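Local coordinates for thioesterase superfamily protein (Sulfolobus solfataricus, PDB 2GF6) that binds coenzyme A and probably hydrolyses fatty acyl-CoA thioesters, as a hot-dog-fold member of the 4-hydroxybenzoyl-CoA thioesterase family, at residues K84-S87 against N88-K92. Numbering follows the deposited sequence.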
ATOM      1  N   LYS A  84      26.097  -7.635   2.856  1.00 29.83           N
ATOM      2  CA  LYS A  84      27.250  -7.562   3.760  1.00 30.03           C
ATOM      3  C   LYS A  84      26.850  -8.250   5.054  1.00 28.57           C
ATOM      4  O   LYS A  84      25.926  -7.809   5.737  1.00 28.08           O
ATOM      5  CB  LYS A  84      27.615  -6.110   4.093  1.00 29.72           C
ATOM      6  CG  LYS A  84      28.345  -5.362   3.039  1.00 32.33           C
ATOM      7  CD  LYS A  84      28.801  -3.979   3.583  1.00 33.13           C
ATOM      8  CE  LYS A  84      29.746  -3.234   2.604  1.00 35.83           C
ATOM      9  NZ  LYS A  84      29.372  -1.769   2.444  1.00 36.89           N
ATOM     10  N   ILE A  85      27.543  -9.325   5.385  1.00 27.43           N
ATOM     11  CA  ILE A  85      27.291 -10.034   6.610  1.00 26.87           C
ATOM     12  C   ILE A  85      28.018  -9.330   7.770  1.00 26.76           C
ATOM     13  O   ILE A  85      29.245  -9.394   7.858  1.00 27.18           O
ATOM     14  CB  ILE A  85      27.723 -11.499   6.451  1.00 27.21           C
ATOM     15  CG1 ILE A  85      26.831 -12.175   5.407  1.00 27.19           C
ATOM     16  CG2 ILE A  85      27.668 -12.234   7.791  1.00 27.82           C
ATOM     17  CD1 ILE A  85      27.271 -13.562   5.048  1.00 26.52           C
ATOM     18  N   LEU A  86      27.248  -8.662   8.644  1.00 26.59           N
ATOM     19  CA  LEU A  86      27.790  -7.935   9.820  1.00 26.03           C
ATOM     20  C   LEU A  86      28.078  -8.802  11.050  1.00 25.35           C
ATOM     21  O   LEU A  86      28.944  -8.470  11.873  1.00 25.33           O
ATOM     22  CB  LEU A  86      26.847  -6.811  10.241  1.00 25.62           C
ATOM     23  CG  LEU A  86      26.352  -5.904   9.118  1.00 27.64           C
ATOM     24  CD1 LEU A  86      25.555  -4.765   9.724  1.00 28.58           C
ATOM     25  CD2 LEU A  86      27.487  -5.391   8.305  1.00 27.42           C
ATOM     26  N   SER A  87      27.367  -9.905  11.180  1.00 24.74           N
ATOM     27  CA  SER A  87      27.537 -10.764  12.326  1.00 25.20           C
ATOM     28  C   SER A  87      26.971 -12.167  12.073  1.00 25.64           C
ATOM     29  O   SER A  87      26.493 -12.477  10.977  1.00 27.04           O
ATOM     30  CB  SER A  87      26.857 -10.123  13.543  1.00 24.39           C
ATOM     31  OG  SER A  87      25.453 -10.131  13.415  1.00 23.71           O
ATOM     32  N   ASN A  88      26.977 -12.993  13.114  1.00 25.85           N
ATOM     33  CA  ASN A  88      26.284 -14.282  13.078  1.00 25.75           C
ATOM     34  C   ASN A  88      24.758 -14.162  12.939  1.00 25.26           C
ATOM     35  O   ASN A  88      24.068 -15.167  12.803  1.00 26.32           O
ATOM     36  CB  ASN A  88      26.683 -15.176  14.291  1.00 26.30           C
ATOM     37  CG  ASN A  88      26.185 -14.649  15.650  1.00 25.32           C
ATOM     38  OD1 ASN A  88      26.032 -13.477  15.847  1.00 25.56           O
ATOM     39  ND2 ASN A  88      26.000 -15.539  16.592  1.00 22.51           N
ATOM     40  N   LYS A  89      24.226 -12.943  12.916  1.00 25.39           N
ATOM     41  CA  LYS A  89      22.790 -12.776  12.888  1.00 25.07           C
ATOM     42  C   LYS A  89      22.220 -11.589  12.144  1.00 25.35           C
ATOM     43  O   LYS A  89      21.003 -11.503  12.031  1.00 24.32           O
ATOM     44  CB  LYS A  89      22.246 -12.757  14.324  1.00 25.14           C
ATOM     45  CG  LYS A  89      22.749 -11.663  15.195  1.00 24.82           C
ATOM     46  CD  LYS A  89      22.114 -11.722  16.585  1.00 25.87           C
ATOM     47  CE  LYS A  89      22.516 -12.939  17.366  1.00 24.54           C
ATOM     48  NZ  LYS A  89      22.001 -12.864  18.789  1.00 27.22           N
ATOM     49  N   THR A  90      23.076 -10.706  11.625  1.00 25.47           N
ATOM     50  CA  THR A  90      22.646  -9.471  10.970  1.00 26.09           C
ATOM     51  C   THR A  90      23.298  -9.327   9.583  1.00 26.13           C
ATOM     52  O   THR A  90      24.482  -9.639   9.405  1.00 23.92           O
ATOM     53  CB  THR A  90      23.070  -8.284  11.799  1.00 26.15           C
ATOM     54  OG1 THR A  90      22.449  -8.367  13.080  1.00 28.88           O
ATOM     55  CG2 THR A  90      22.643  -7.046  11.149  1.00 28.63           C
ATOM     56  N   ILE A  91      22.507  -8.873   8.616  1.00 26.14           N
ATOM     57  CA  ILE A  91      22.985  -8.624   7.253  1.00 26.96           C
ATOM     58  C   ILE A  91      22.575  -7.237   6.841  1.00 27.33           C
ATOM     59  O   ILE A  91      21.485  -6.824   7.170  1.00 26.85           O
ATOM     60  CB  ILE A  91      22.315  -9.576   6.259  1.00 27.70           C
ATOM     61  CG1 ILE A  91      22.646 -11.022   6.620  1.00 29.76           C
ATOM     62  CG2 ILE A  91      22.795  -9.291   4.813  1.00 29.16           C
ATOM     63  CD1 ILE A  91      21.766 -12.034   5.913  1.00 33.59           C
ATOM     64  N   LYS A  92      23.446  -6.540   6.115  1.00 27.46           N
ATOM     65  CA  LYS A  92      23.158  -5.255   5.542  1.00 28.51           C
ATOM     66  C   LYS A  92      23.041  -5.460   4.044  1.00 28.53           C
ATOM     67  O   LYS A  92      24.015  -5.793   3.391  1.00 28.73           O
ATOM     68  CB  LYS A  92      24.286  -4.281   5.819  1.00 29.04           C
ATOM     69  CG  LYS A  92      24.137  -2.925   5.199  1.00 30.41           C
ATOM     70  CD  LYS A  92      25.319  -2.071   5.627  1.00 31.63           C
ATOM     71  CE  LYS A  92      25.186  -0.645   5.150  1.00 33.38           C
ATOM     72  NZ  LYS A  92      26.520  -0.016   5.226  1.00 33.65           N
TER
HETATM   73  O   HOH W   1      24.646  -8.188  14.657  1.00 29.60           O
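Lys84 and Lys92 form an antiparallel hydrogen-bonded pair where strands 76-85 and 90-99 meet in a beta hairpin. Lys92 N donates to Lys84 O at 2.8 Å; Lys84 N returns a bond to Lys92 O. Ile85 and Ile91 follow as a non-hydrogen-bonded pair, their side chains on the face covered by helix 126-132. Beyond them the ladder frays: Thr90 O takes Leu86 N at 3.0 Å and receives a weak, longer bond from Ser87 N.

The turn is tied from inside by Ser87. With chi1 at 70°, OG sits between its own backbone N and carbonyl carbon and faces the returning chain, accepting a bond from Lys89 N at 3.1 Å and a weak, bent one from Thr90 N. A water is hydrogen-bonded to Thr90 OG1 at 2.7 Å; it lies implausibly close to Ser87 OG, so a bridge between the two hydroxyls is doubtful. An alanine here removes OG, the acceptor of both amides, and the turn would probably be freer to shift.

On the face opposite the isoleucines, Leu86 CD1 lies 4.0 Å from Thr90 CG2 and also meets Lys92 CB. Thr90 CG2, anti to the backbone N, is thereby set beside the leucine. Lys84 and Lys92 run alongside each other, their NZ atoms 4.4 Å apart; this like-charge approach is probably eased by Glu94, salt-bridged to Lys84 and more distantly and weakly paired with Lys92.

Leu86 and Thr90 touch the bound coenzyme A, whereas Ser87 and Lys89 are seen binding a CoA that this chain does not carry here. The serine-centred bonds probably help hold a turn that presents apolar and polar groups together to coenzyme A.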